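Local coordinates for Endoglucanase(Endo-1,4-beta-glucanase)protein (Pseudomonas stutzeri, PDB 4LX4) that probably hydrolyses the O-glycosidic bonds of beta-1,4-glucans, as a glycoside hydrolase family 5 enzyme with a TIM-barrel fold, at residues 16-21 and 55-60; 158-163 and 192-197; 197-202 and 245-250; 205-210 and 231-236. All coordinates share one frame; numbering follows the deposited sequence.

Contact 1: 16-21 and 55-60; sequences VNISGA and IRFPFI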
loop_
_atom_site.group_PDB
_atom_site.type_symbol
_atom_site.label_atom_id
_atom_site.label_comp_id
_atom_site.label_asym_id
_atom_site.label_seq_id
_atom_site.Cartn_x
_atom_site.Cartn_y
_atom_site.Cartn_z
ATOM N N VAL A 16 -3.166 4.669 -6.597
ATOM C CA VAL A 16 -2.156 5.603 -6.152
ATOM C C VAL A 16 -2.088 5.586 -4.638
ATOM O O VAL A 16 -3.109 5.483 -3.977
ATOM C CB VAL A 16 -2.455 7.041 -6.676
ATOM C CG1 VAL A 16 -3.855 7.456 -6.306
ATOM C CG2 VAL A 16 -1.449 8.026 -6.119
ATOM N N ASN A 17 -0.873 5.667 -4.111
ATOM C CA ASN A 17 -0.651 5.917 -2.701
ATOM C C ASN A 17 -0.920 7.398 -2.425
ATOM O O ASN A 17 -0.451 8.253 -3.171
ATOM C CB ASN A 17 0.797 5.549 -2.315
ATOM C CG ASN A 17 1.017 4.045 -2.210
ATOM O OD1 ASN A 17 0.800 3.445 -1.157
ATOM N ND2 ASN A 17 1.441 3.431 -3.306
ATOM N N ILE A 18 -1.695 7.695 -1.382
ATOM C CA ILE A 18 -2.025 9.081 -1.037
ATOM C C ILE A 18 -1.433 9.513 0.314
ATOM O O ILE A 18 -1.663 8.880 1.355
ATOM C CB ILE A 18 -3.548 9.323 -1.072
ATOM C CG1 ILE A 18 -4.069 9.202 -2.513
ATOM C CG2 ILE A 18 -3.907 10.679 -0.473
ATOM C CD1 ILE A 18 -3.505 10.213 -3.509
ATOM N N SER A 19 -0.645 10.581 0.268
ATOM C CA SER A 19 -0.023 11.173 1.447
ATOM C C SER A 19 -1.052 11.892 2.322
ATOM O O SER A 19 -2.183 12.080 1.881
ATOM C CB SER A 19 1.058 12.139 0.995
ATOM O OG SER A 19 0.500 13.099 0.139
ATOM N N GLY A 20 -0.678 12.291 3.547
ATOM C CA GLY A 20 0.659 12.082 4.102
ATOM C C GLY A 20 0.652 11.847 5.608
ATOM O O GLY A 20 1.410 12.475 6.361
ATOM N N ALA A 21 -0.211 10.938 6.059
ATOM C CA ALA A 21 -0.431 10.715 7.490
ATOM C C ALA A 21 0.715 9.937 8.155
ATOM O O ALA A 21 0.824 9.907 9.385
ATOM C CB ALA A 21 -1.779 10.010 7.716
ATOM N N ILE A 55 -7.079 3.461 -3.914
ATOM C CA ILE A 55 -6.176 4.281 -3.125
ATOM C C ILE A 55 -5.588 3.445 -1.989
ATOM O O ILE A 55 -6.314 2.719 -1.292
ATOM C CB ILE A 55 -6.908 5.504 -2.525
ATOM C CG1 ILE A 55 -7.518 6.387 -3.623
ATOM C CG2 ILE A 55 -5.994 6.294 -1.577
ATOM C CD1 ILE A 55 -6.528 6.816 -4.722
ATOM N N ARG A 56 -4.272 3.539 -1.816
ATOM C CA ARG A 56 -3.620 3.005 -0.624
ATOM C C ARG A 56 -3.269 4.197 0.266
ATOM O O ARG A 56 -2.654 5.153 -0.204
ATOM C CB ARG A 56 -2.358 2.243 -1.019
ATOM C CG ARG A 56 -1.629 1.517 0.130
ATOM C CD ARG A 56 -0.472 0.677 -0.426
ATOM N NE ARG A 56 0.330 -0.021 0.591
ATOM C CZ ARG A 56 1.553 0.330 0.987
ATOM N NH1 ARG A 56 2.152 1.410 0.493
ATOM N NH2 ARG A 56 2.182 -0.396 1.905
ATOM N N PHE A 57 -3.689 4.155 1.532
ATOM C CA PHE A 57 -3.481 5.282 2.445
ATOM C C PHE A 57 -2.690 4.950 3.715
ATOM O O PHE A 57 -3.249 4.437 4.692
ATOM C CB PHE A 57 -4.800 5.946 2.815
ATOM C CG PHE A 57 -4.617 7.231 3.567
ATOM C CD1 PHE A 57 -4.198 8.381 2.911
ATOM C CD2 PHE A 57 -4.833 7.279 4.943
ATOM C CE1 PHE A 57 -3.996 9.572 3.616
ATOM C CE2 PHE A 57 -4.640 8.458 5.655
ATOM C CZ PHE A 57 -4.235 9.608 4.992
ATOM N N PRO A 58 -1.390 5.297 3.710
ATOM C CA PRO A 58 -0.518 5.150 4.881
ATOM C C PRO A 58 -0.909 6.007 6.086
ATOM O O PRO A 58 -1.240 7.189 5.960
ATOM C CB PRO A 58 0.851 5.589 4.358
ATOM C CG PRO A 58 0.781 5.335 2.867
ATOM C CD PRO A 58 -0.636 5.646 2.489
ATOM N N PHE A 59 -0.847 5.376 7.256
ATOM C CA PHE A 59 -0.939 6.031 8.548
ATOM C C PHE A 59 0.008 5.215 9.440
ATOM O O PHE A 59 0.492 4.150 9.013
ATOM C CB PHE A 59 -2.388 6.013 9.060
ATOM C CG PHE A 59 -2.879 4.644 9.449
ATOM C CD1 PHE A 59 -3.373 3.772 8.493
ATOM C CD2 PHE A 59 -2.857 4.236 10.780
ATOM C CE1 PHE A 59 -3.816 2.512 8.851
ATOM C CE2 PHE A 59 -3.296 2.982 11.150
ATOM C CZ PHE A 59 -3.775 2.118 10.187
ATOM N N ILE A 60 0.325 5.714 10.634
ATOM C CA ILE A 60 1.160 4.950 11.567
ATOM C C ILE A 60 0.456 4.607 12.870
ATOM O O ILE A 60 -0.429 5.330 13.322
ATOM C CB ILE A 60 2.543 5.601 11.848
ATOM C CG1 ILE A 60 2.385 6.991 12.458
ATOM C CG2 ILE A 60 3.366 5.652 10.571
ATOM C CD1 ILE A 60 3.696 7.585 12.971
HETATM O O HOH W 1 -0.836 8.740 3.950
HETATM O O HOH W 2 -1.030 8.531 11.134
#
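Arg56 is held by Val16 and Ile18 in a parallel strand pairing. Its N donates to Val16 O at 3.1 Å, and its O accepts from Ile18 N at 3.0 Å. Past Ile18 the direct pairing stops and water takes over. Water 1 donates to Ile18 O (2.7 Å) and Pro58 O and accepts from Ala21 N. It also sits over one face of the Phe57 ring, toward the rim. Among side chains, Arg56 NH1 donates a nearly straight bond to Asn17 OD1 at 2.9 Å. The two side chains lie alongside each other, with amide and guanidinium planes 85° apart. Arg56 CG is anti to its N (chi1 -175°), and the extended chain carries the guanidinium level with OD1. There it also forms salt bridges with Asp140, Glu175, Glu204 and Glu252 and a hydrogen bond with Asn143. On the face of Val16 and Ile55, Ile18 CG1 packs on Ile55 CG2 at 3.6 Å. Beyond the strand, Ala21 CB meets Phe57 CZ at 3.7 Å. The strands belong to a beta-alpha-beta crossover of the TIM barrel. Helix 41-49 connects them and lays Tyr47 on Val16 and Ile18. Strand 280-285 flanks strand 14-18, and strand 93-98 flanks strand 54-59.

Contact 2: 158-163 and 192-197; sequences AAVDAI and FLINDP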
loop_
_atom_site.group_PDB
_atom_site.type_symbol
_atom_site.label_atom_id
_atom_site.label_comp_id
_atom_site.label_asym_id
_atom_site.label_seq_id
_atom_site.Cartn_x
_atom_site.Cartn_y
_atom_site.Cartn_z
ATOM N N ALA A 158 -1.590 -13.023 14.067
ATOM C CA ALA A 158 -2.256 -12.499 15.256
ATOM C C ALA A 158 -3.222 -11.378 14.909
ATOM O O ALA A 158 -4.282 -11.271 15.503
ATOM C CB ALA A 158 -1.242 -12.023 16.264
ATOM N N ALA A 159 -2.834 -10.522 13.971
ATOM C CA ALA A 159 -3.691 -9.424 13.538
ATOM C C ALA A 159 -4.849 -9.935 12.686
ATOM O O ALA A 159 -5.966 -9.452 12.816
ATOM C CB ALA A 159 -2.888 -8.387 12.791
ATOM N N VAL A 160 -4.580 -10.895 11.803
ATOM C CA VAL A 160 -5.612 -11.452 10.938
ATOM C C VAL A 160 -6.702 -12.145 11.768
ATOM O O VAL A 160 -7.901 -12.011 11.476
ATOM C CB VAL A 160 -5.012 -12.445 9.906
ATOM C CG1 VAL A 160 -6.125 -13.215 9.192
ATOM C CG2 VAL A 160 -4.157 -11.704 8.893
ATOM N N ASP A 161 -6.283 -12.902 12.786
ATOM C CA ASP A 161 -7.236 -13.623 13.639
ATOM C C ASP A 161 -8.144 -12.614 14.332
ATOM O O ASP A 161 -9.363 -12.776 14.374
ATOM C CB ASP A 161 -6.508 -14.518 14.665
ATOM C CG ASP A 161 -5.821 -15.735 14.022
ATOM O OD1 ASP A 161 -6.069 -16.014 12.835
ATOM O OD2 ASP A 161 -5.051 -16.437 14.717
ATOM N N ALA A 162 -7.524 -11.554 14.841
ATOM C CA ALA A 162 -8.223 -10.505 15.559
ATOM C C ALA A 162 -9.203 -9.733 14.670
ATOM O O ALA A 162 -10.339 -9.467 15.074
ATOM C CB ALA A 162 -7.228 -9.566 16.211
ATOM N N ILE A 163 -8.777 -9.379 13.464
ATOM C CA ILE A 163 -9.670 -8.675 12.561
ATOM C C ILE A 163 -10.897 -9.528 12.238
ATOM O O ILE A 163 -12.016 -9.034 12.233
ATOM C CB ILE A 163 -8.954 -8.275 11.227
ATOM C CG1 ILE A 163 -7.952 -7.126 11.431
ATOM C CG2 ILE A 163 -9.954 -7.853 10.168
ATOM C CD1 ILE A 163 -6.906 -7.002 10.293
ATOM N N PHE A 192 5.831 -18.660 3.212
ATOM C CA PHE A 192 4.966 -17.721 3.900
ATOM C C PHE A 192 3.490 -18.061 3.614
ATOM O O PHE A 192 3.074 -18.089 2.453
ATOM C CB PHE A 192 5.321 -16.298 3.442
ATOM C CG PHE A 192 4.618 -15.201 4.201
ATOM C CD1 PHE A 192 4.618 -15.184 5.594
ATOM C CD2 PHE A 192 4.030 -14.145 3.522
ATOM C CE1 PHE A 192 3.979 -14.168 6.300
ATOM C CE2 PHE A 192 3.393 -13.117 4.213
ATOM C CZ PHE A 192 3.369 -13.126 5.606
ATOM N N LEU A 193 2.704 -18.315 4.664
ATOM C CA LEU A 193 1.266 -18.554 4.507
ATOM C C LEU A 193 0.463 -18.165 5.742
ATOM O O LEU A 193 0.599 -18.787 6.796
ATOM C CB LEU A 193 1.006 -20.031 4.160
ATOM C CG LEU A 193 -0.413 -20.457 3.750
ATOM C CD1 LEU A 193 -0.390 -21.699 2.854
ATOM C CD2 LEU A 193 -1.222 -20.738 5.000
ATOM N N ILE A 194 -0.431 -17.189 5.566
ATOM C CA ILE A 194 -1.334 -16.709 6.618
ATOM C C ILE A 194 -2.716 -17.335 6.435
ATOM O O ILE A 194 -3.214 -17.422 5.320
ATOM C CB ILE A 194 -1.425 -15.162 6.603
ATOM C CG1 ILE A 194 -0.033 -14.549 6.760
ATOM C CG2 ILE A 194 -2.354 -14.647 7.690
ATOM C CD1 ILE A 194 0.613 -14.870 8.110
ATOM N N ASN A 195 -3.318 -17.793 7.527
ATOM C CA ASN A 195 -4.628 -18.445 7.489
ATOM C C ASN A 195 -5.813 -17.493 7.530
ATOM O O ASN A 195 -5.889 -16.655 8.429
ATOM C CB ASN A 195 -4.756 -19.404 8.665
ATOM C CG ASN A 195 -3.718 -20.475 8.654
ATOM O OD1 ASN A 195 -3.003 -20.641 9.627
ATOM N ND2 ASN A 195 -3.623 -21.209 7.564
ATOM N N ASP A 196 -6.744 -17.636 6.589
ATOM C CA ASP A 196 -7.955 -16.804 6.554
ATOM C C ASP A 196 -9.160 -17.562 5.990
ATOM O O ASP A 196 -9.297 -17.726 4.780
ATOM C CB ASP A 196 -7.731 -15.524 5.738
ATOM C CG ASP A 196 -8.973 -14.673 5.654
ATOM O OD1 ASP A 196 -9.819 -14.767 6.560
ATOM O OD2 ASP A 196 -9.107 -13.919 4.678
ATOM N N PRO A 197 -10.049 -18.009 6.887
ATOM C CA PRO A 197 -11.265 -18.763 6.551
ATOM C C PRO A 197 -12.204 -18.002 5.622
ATOM O O PRO A 197 -13.022 -18.636 4.969
ATOM C CB PRO A 197 -11.948 -18.951 7.911
ATOM C CG PRO A 197 -10.845 -18.858 8.898
ATOM C CD PRO A 197 -9.885 -17.849 8.341
HETATM O O HOH W 3 -7.543 -16.070 10.808
#
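Asp161 OD1 accepts hydrogen bonds from water 3, at 2.5 Å, and from Gln157 NE2. Water 3 also donates to Asn195 O at 3.0 Å, so it ties the carboxylate to the backbone of the facing loop. This is the outside of the TIM barrel. Helix 152-166 meets the loop that leads from helix 185-188 into strand 201-206. Gln157 spans the same gap directly, since its OE1 accepts from Asn195 N while its NE2 holds Asp161. About one turn on from Asp161, Arg164 NE forms a salt bridge with Asp196 OD1, and the Asp196 carboxylate also receives bonds from Ala198 N and Arg200 N in the turn before the strand. The apolar part is small and rests on Val160, whose bond from CA to CB points at the loop. Its CG1 is anti to the backbone N (chi1 169°), which splays the two methyls over different loop residues. CG1 comes against Asn195 O at 3.5 Å, while CG2 is turned to Ile194. Ile174 of strand 171-175 touches both Val160 and Ile194, so the helix and loop share one patch of the sheet. There, Val160 CG2 meets Ile194 CG2 methyl to methyl at 3.7 Å.

Contact 3: 197-202 and 245-250; sequences PADRLI and GQKGFL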
loop_
_atom_site.group_PDB
_atom_site.type_symbol
_atom_site.label_atom_id
_atom_site.label_comp_id
_atom_site.label_asym_id
_atom_site.label_seq_id
_atom_site.Cartn_x
_atom_site.Cartn_y
_atom_site.Cartn_z
ATOM N N PRO A 197 -10.049 -18.009 6.887
ATOM C CA PRO A 197 -11.265 -18.763 6.551
ATOM C C PRO A 197 -12.204 -18.002 5.622
ATOM O O PRO A 197 -13.022 -18.636 4.969
ATOM C CB PRO A 197 -11.948 -18.951 7.911
ATOM C CG PRO A 197 -10.845 -18.858 8.898
ATOM C CD PRO A 197 -9.885 -17.849 8.341
ATOM N N ALA A 198 -12.085 -16.676 5.582
ATOM C CA ALA A 198 -12.942 -15.839 4.745
ATOM C C ALA A 198 -12.513 -15.837 3.280
ATOM O O ALA A 198 -13.273 -15.391 2.415
ATOM C CB ALA A 198 -12.986 -14.404 5.282
ATOM N N ASP A 199 -11.298 -16.296 3.003
ATOM C CA ASP A 199 -10.757 -16.254 1.651
ATOM C C ASP A 199 -10.734 -14.815 1.155
ATOM O O ASP A 199 -11.120 -14.524 0.028
ATOM C CB ASP A 199 -11.577 -17.137 0.707
ATOM C CG ASP A 199 -10.855 -17.429 -0.584
ATOM O OD1 ASP A 199 -9.647 -17.135 -0.677
ATOM O OD2 ASP A 199 -11.494 -17.951 -1.519
ATOM N N ARG A 200 -10.319 -13.910 2.028
ATOM C CA ARG A 200 -10.254 -12.497 1.683
ATOM C C ARG A 200 -8.875 -11.945 2.006
ATOM O O ARG A 200 -8.750 -10.865 2.579
ATOM C CB ARG A 200 -11.367 -11.733 2.398
ATOM C CG ARG A 200 -12.743 -12.144 1.875
ATOM C CD ARG A 200 -13.060 -11.457 0.573
ATOM N NE ARG A 200 -13.578 -10.108 0.802
ATOM C CZ ARG A 200 -13.782 -9.213 -0.163
ATOM N NH1 ARG A 200 -13.479 -9.510 -1.421
ATOM N NH2 ARG A 200 -14.275 -8.014 0.123
ATOM N N LEU A 201 -7.841 -12.697 1.620
ATOM C CA LEU A 201 -6.451 -12.272 1.788
ATOM C C LEU A 201 -5.756 -12.078 0.448
ATOM O O LEU A 201 -5.996 -12.830 -0.497
ATOM C CB LEU A 201 -5.651 -13.272 2.623
ATOM C CG LEU A 201 -5.946 -13.295 4.111
ATOM C CD1 LEU A 201 -4.978 -14.209 4.846
ATOM C CD2 LEU A 201 -5.863 -11.889 4.672
ATOM N N ILE A 202 -4.883 -11.073 0.393
ATOM C CA ILE A 202 -4.056 -10.789 -0.780
ATOM C C ILE A 202 -2.632 -10.457 -0.335
ATOM O O ILE A 202 -2.434 -9.760 0.655
ATOM C CB ILE A 202 -4.663 -9.655 -1.622
ATOM C CG1 ILE A 202 -6.047 -10.086 -2.149
ATOM C CG2 ILE A 202 -3.741 -9.266 -2.773
ATOM C CD1 ILE A 202 -6.934 -8.932 -2.597
ATOM N N GLY A 245 -1.513 -20.465 -5.419
ATOM C CA GLY A 245 -2.903 -20.169 -5.722
ATOM C C GLY A 245 -3.428 -18.920 -5.041
ATOM O O GLY A 245 -4.600 -18.855 -4.662
ATOM N N GLN A 246 -2.564 -17.923 -4.888
ATOM C CA GLN A 246 -2.913 -16.721 -4.136
ATOM C C GLN A 246 -3.071 -15.461 -4.993
ATOM O O GLN A 246 -2.478 -15.353 -6.068
ATOM C CB GLN A 246 -1.869 -16.473 -3.039
ATOM C CG GLN A 246 -1.699 -17.639 -2.075
ATOM C CD GLN A 246 -2.968 -17.866 -1.275
ATOM O OE1 GLN A 246 -3.716 -16.930 -1.008
ATOM N NE2 GLN A 246 -3.232 -19.109 -0.915
ATOM N N LYS A 247 -3.842 -14.499 -4.483
ATOM C CA LYS A 247 -4.013 -13.200 -5.160
ATOM C C LYS A 247 -2.925 -12.203 -4.769
ATOM O O LYS A 247 -2.527 -12.159 -3.601
ATOM C CB LYS A 247 -5.375 -12.597 -4.808
ATOM C CG LYS A 247 -6.562 -13.435 -5.221
ATOM C CD LYS A 247 -7.863 -12.748 -4.891
ATOM C CE LYS A 247 -8.158 -12.775 -3.397
ATOM N NZ LYS A 247 -8.428 -14.157 -2.870
ATOM N N GLY A 248 -2.516 -11.350 -5.712
ATOM C CA GLY A 248 -1.457 -10.387 -5.450
ATOM C C GLY A 248 -1.776 -8.915 -5.702
ATOM O O GLY A 248 -2.764 -8.553 -6.347
ATOM N N PHE A 249 -0.920 -8.064 -5.150
ATOM C CA PHE A 249 -1.063 -6.616 -5.202
ATOM C C PHE A 249 0.344 -6.025 -5.152
ATOM O O PHE A 249 1.150 -6.383 -4.274
ATOM C CB PHE A 249 -1.914 -6.146 -4.022
ATOM C CG PHE A 249 -2.028 -4.662 -3.895
ATOM C CD1 PHE A 249 -2.244 -3.857 -5.011
ATOM C CD2 PHE A 249 -1.943 -4.065 -2.640
ATOM C CE1 PHE A 249 -2.359 -2.476 -4.871
ATOM C CE2 PHE A 249 -2.051 -2.697 -2.492
ATOM C CZ PHE A 249 -2.261 -1.897 -3.613
ATOM N N LEU A 250 0.659 -5.171 -6.128
ATOM C CA LEU A 250 1.933 -4.443 -6.131
ATOM C C LEU A 250 1.792 -3.066 -5.469
ATOM O O LEU A 250 1.679 -2.052 -6.158
ATOM C CB LEU A 250 2.477 -4.309 -7.558
ATOM C CG LEU A 250 3.999 -4.197 -7.636
ATOM C CD1 LEU A 250 4.673 -5.563 -7.439
ATOM C CD2 LEU A 250 4.428 -3.563 -8.937
HETATM O O HOH W 4 -7.881 -15.365 0.208
HETATM O O HOH W 5 -4.758 -14.747 -1.955
#
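Lys247 bends at chi3 (-74°) and chi4 (-67°), which folds its chain back along Ile202 and toward Asp199. Its CE lies 3.6 Å from Ile202 CG1. A chi1 of -62° swings Ile202 CG1 away from its own carbonyl and onto the lysine, where it also touches Lys247 CB. The CG2 branch faces the chain from Lys247 to Phe249 and meets Phe249 CB at 3.8 Å. The Phe249 ring itself turns off to meet Phe173. An alanine in place of Ile202 would lose both branches, which would probably open a gap beside Lys247 CE and Phe249 CB and leave the bent lysine chain less supported. The charged ends pair only at long range, with Lys247 NZ 3.9 Å from Asp199 OD1. Water 4 fills in: it donates to Asp199 OD1, accepts from Leu201 N and takes a weak bond from Lys247 NZ. Water 5 joins the backbones more firmly. It donates to Leu201 O at 2.7 Å and to Gln246 OE1 at 2.6 Å, and accepts from Lys247 N. Gly245, just before, closes helix 229-243 in a Schellman motif. This is the start of two adjacent parallel strands, 201-206 and 248-252, at the end of the TIM barrel where its strands begin.

Contact 4: 205-210 and 231-236; sequences AHLYFD and VERARP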
loop_
_atom_site.group_PDB
_atom_site.type_symbol
_atom_site.label_atom_id
_atom_site.label_comp_id
_atom_site.label_asym_id
_atom_site.label_seq_id
_atom_site.Cartn_x
_atom_site.Cartn_y
_atom_site.Cartn_z
ATOM N N ALA A 205 3.532 -7.021 -2.510
ATOM C CA ALA A 205 4.952 -6.734 -2.574
ATOM C C ALA A 205 5.129 -5.322 -3.123
ATOM O O ALA A 205 4.203 -4.742 -3.715
ATOM C CB ALA A 205 5.686 -7.758 -3.452
ATOM N N HIS A 206 6.326 -4.785 -2.906
ATOM C CA HIS A 206 6.731 -3.494 -3.443
ATOM C C HIS A 206 7.858 -3.729 -4.437
ATOM O O HIS A 206 8.575 -4.723 -4.344
ATOM C CB HIS A 206 7.211 -2.574 -2.321
ATOM C CG HIS A 206 6.137 -2.197 -1.350
ATOM N ND1 HIS A 206 6.392 -1.496 -0.192
ATOM C CD2 HIS A 206 4.804 -2.425 -1.366
ATOM C CE1 HIS A 206 5.261 -1.308 0.464
ATOM N NE2 HIS A 206 4.283 -1.864 -0.227
ATOM N N LEU A 207 8.014 -2.818 -5.388
ATOM C CA LEU A 207 8.982 -3.011 -6.457
ATOM C C LEU A 207 9.526 -1.686 -6.990
ATOM O O LEU A 207 8.807 -0.951 -7.677
ATOM C CB LEU A 207 8.331 -3.795 -7.600
ATOM C CG LEU A 207 9.220 -4.495 -8.636
ATOM C CD1 LEU A 207 8.310 -5.278 -9.582
ATOM C CD2 LEU A 207 10.114 -3.519 -9.393
ATOM N N TYR A 208 10.797 -1.404 -6.709
ATOM C CA TYR A 208 11.466 -0.249 -7.303
ATOM C C TYR A 208 12.585 -0.624 -8.273
ATOM O O TYR A 208 13.051 -1.756 -8.262
ATOM C CB TYR A 208 11.955 0.694 -6.211
ATOM C CG TYR A 208 10.814 1.327 -5.445
ATOM C CD1 TYR A 208 10.127 2.402 -5.977
ATOM C CD2 TYR A 208 10.416 0.845 -4.200
ATOM C CE1 TYR A 208 9.072 2.994 -5.297
ATOM C CE2 TYR A 208 9.356 1.428 -3.509
ATOM C CZ TYR A 208 8.694 2.508 -4.069
ATOM O OH TYR A 208 7.654 3.119 -3.407
ATOM N N PHE A 209 13.012 0.330 -9.102
ATOM C CA PHE A 209 13.826 0.005 -10.280
ATOM C C PHE A 209 15.310 0.300 -10.108
ATOM O O PHE A 209 16.102 0.047 -11.035
ATOM C CB PHE A 209 13.338 0.756 -11.536
ATOM C CG PHE A 209 11.922 0.434 -11.961
ATOM C CD1 PHE A 209 11.342 -0.807 -11.684
ATOM C CD2 PHE A 209 11.195 1.366 -12.698
ATOM C CE1 PHE A 209 10.036 -1.088 -12.088
ATOM C CE2 PHE A 209 9.896 1.098 -13.113
ATOM C CZ PHE A 209 9.317 -0.138 -12.810
ATOM N N ASP A 210 15.686 0.851 -8.950
ATOM C CA ASP A 210 17.098 1.180 -8.718
ATOM C C ASP A 210 17.915 -0.008 -8.219
ATOM O O ASP A 210 17.355 -1.000 -7.745
ATOM C CB ASP A 210 17.302 2.438 -7.853
ATOM C CG ASP A 210 16.496 2.409 -6.568
ATOM O OD1 ASP A 210 15.596 1.555 -6.452
ATOM O OD2 ASP A 210 16.773 3.229 -5.672
ATOM N N VAL A 231 9.392 -5.937 -15.059
ATOM C CA VAL A 231 8.826 -7.253 -15.341
ATOM C C VAL A 231 9.650 -8.336 -14.680
ATOM O O VAL A 231 9.104 -9.284 -14.118
ATOM C CB VAL A 231 8.728 -7.532 -16.846
ATOM C CG1 VAL A 231 8.232 -8.953 -17.089
ATOM C CG2 VAL A 231 7.798 -6.522 -17.505
ATOM N N GLU A 232 10.969 -8.182 -14.762
ATOM C CA GLU A 232 11.905 -9.146 -14.203
ATOM C C GLU A 232 11.826 -9.250 -12.682
ATOM O O GLU A 232 11.953 -10.338 -12.123
ATOM C CB GLU A 232 13.321 -8.775 -14.648
ATOM C CG GLU A 232 13.541 -8.923 -16.145
ATOM C CD GLU A 232 14.775 -8.195 -16.655
ATOM O OE1 GLU A 232 15.479 -7.515 -15.865
ATOM O OE2 GLU A 232 15.030 -8.296 -17.873
ATOM N N ARG A 233 11.587 -8.125 -12.019
ATOM C CA ARG A 233 11.477 -8.111 -10.571
ATOM C C ARG A 233 10.078 -8.510 -10.087
ATOM O O ARG A 233 9.920 -8.977 -8.959
ATOM C CB ARG A 233 11.931 -6.756 -10.006
ATOM C CG ARG A 233 13.438 -6.540 -10.154
ATOM C CD ARG A 233 13.921 -5.204 -9.605
ATOM N NE ARG A 233 15.373 -5.106 -9.720
ATOM C CZ ARG A 233 16.082 -4.038 -9.383
ATOM N NH1 ARG A 233 15.470 -2.968 -8.901
ATOM N NH2 ARG A 233 17.408 -4.048 -9.514
ATOM N N ALA A 234 9.066 -8.321 -10.928
ATOM C CA ALA A 234 7.714 -8.773 -10.609
ATOM C C ALA A 234 7.514 -10.282 -10.807
ATOM O O ALA A 234 6.770 -10.922 -10.065
ATOM C CB ALA A 234 6.708 -8.011 -11.435
ATOM N N ARG A 235 8.178 -10.843 -11.811
ATOM C CA ARG A 235 7.916 -12.221 -12.224
ATOM C C ARG A 235 8.053 -13.226 -11.075
ATOM O O ARG A 235 7.211 -14.109 -10.914
ATOM C CB ARG A 235 8.857 -12.613 -13.367
ATOM C CG ARG A 235 8.546 -13.952 -14.027
ATOM C CD ARG A 235 9.549 -14.241 -15.140
ATOM N NE ARG A 235 9.639 -13.181 -16.155
ATOM C CZ ARG A 235 10.698 -12.384 -16.299
ATOM N NH1 ARG A 235 11.743 -12.523 -15.482
ATOM N NH2 ARG A 235 10.718 -11.444 -17.247
ATOM N N PRO A 236 9.116 -13.082 -10.264
ATOM C CA PRO A 236 9.283 -14.011 -9.153
ATOM C C PRO A 236 8.096 -13.996 -8.194
ATOM O O PRO A 236 7.689 -15.051 -7.701
ATOM C CB PRO A 236 10.514 -13.455 -8.441
ATOM C CG PRO A 236 11.263 -12.699 -9.486
ATOM C CD PRO A 236 10.221 -12.105 -10.338
#
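Leu207 wedges its two methyls against the helix at Arg233 and Ala234, and this is the tight, apolar part of the contact. Its CD1 lies 3.7 Å from Ala234 CB, and CD2 meets Arg233 CB at 3.8 Å. Leu207 CG is anti to the backbone N (chi1 -161°), which sends the branch out to the helix. The polar part is buried too. Arg233, extended from CG to NE, reaches out across to the loop, and its NH1 holds two backbone carbonyls. The bond to Tyr208 O is 2.8 Å long but bent, at 139°. The bond to Asp210 O is 3.0 Å and straighter, at 161°. Both oxygens lie at the edge of the guanidinium, near its plane. A leucine in place of Arg233 would probably leave both carbonyls without this donor and the loop less firmly tied to the helix. Phe213 adds a cation-pi contact to the guanidinium, while the Asp210 carboxylate is engaged elsewhere, by Gly215 N and Tyr217 N. By contrast, the side of the helix that carries Glu232 and Arg235 is looser: both are partly exposed and make no contact with 205-210. Around the contact, Leu207 rests on Leu250 of strand 248-252. Helix 260-275 packs alongside, with Tyr272 on Val231 and Ala234, and with Ala265 and Leu269 on Phe209.

Contacts 1, 3 and 4 reach the same eight-stranded barrel sheet; contact 2 is peripheral. Contacts 3 and 4 share strand 201-206, and a probable hydrogen bond, Phe249 O to Ala205 N at 3.0 Å, links them. Contact 4 is nested in the loop closed by contact 3. Contacts 2 and 3 share Pro197, and their centres are 11 Å apart. Contact 1 meets two others inside the barrel: Arg56 NH2 lies 3.3 Å from His206 NE2 of contact 4, and Arg56 CD lies 4.3 Å from Phe249 CE2 of contact 3. A bound Tris molecule, probably from crystallisation, lies about 5 Å from the Arg56 side chain and about 4 Å from that of Tyr208. It is consistent with a pocket where this family has its active site.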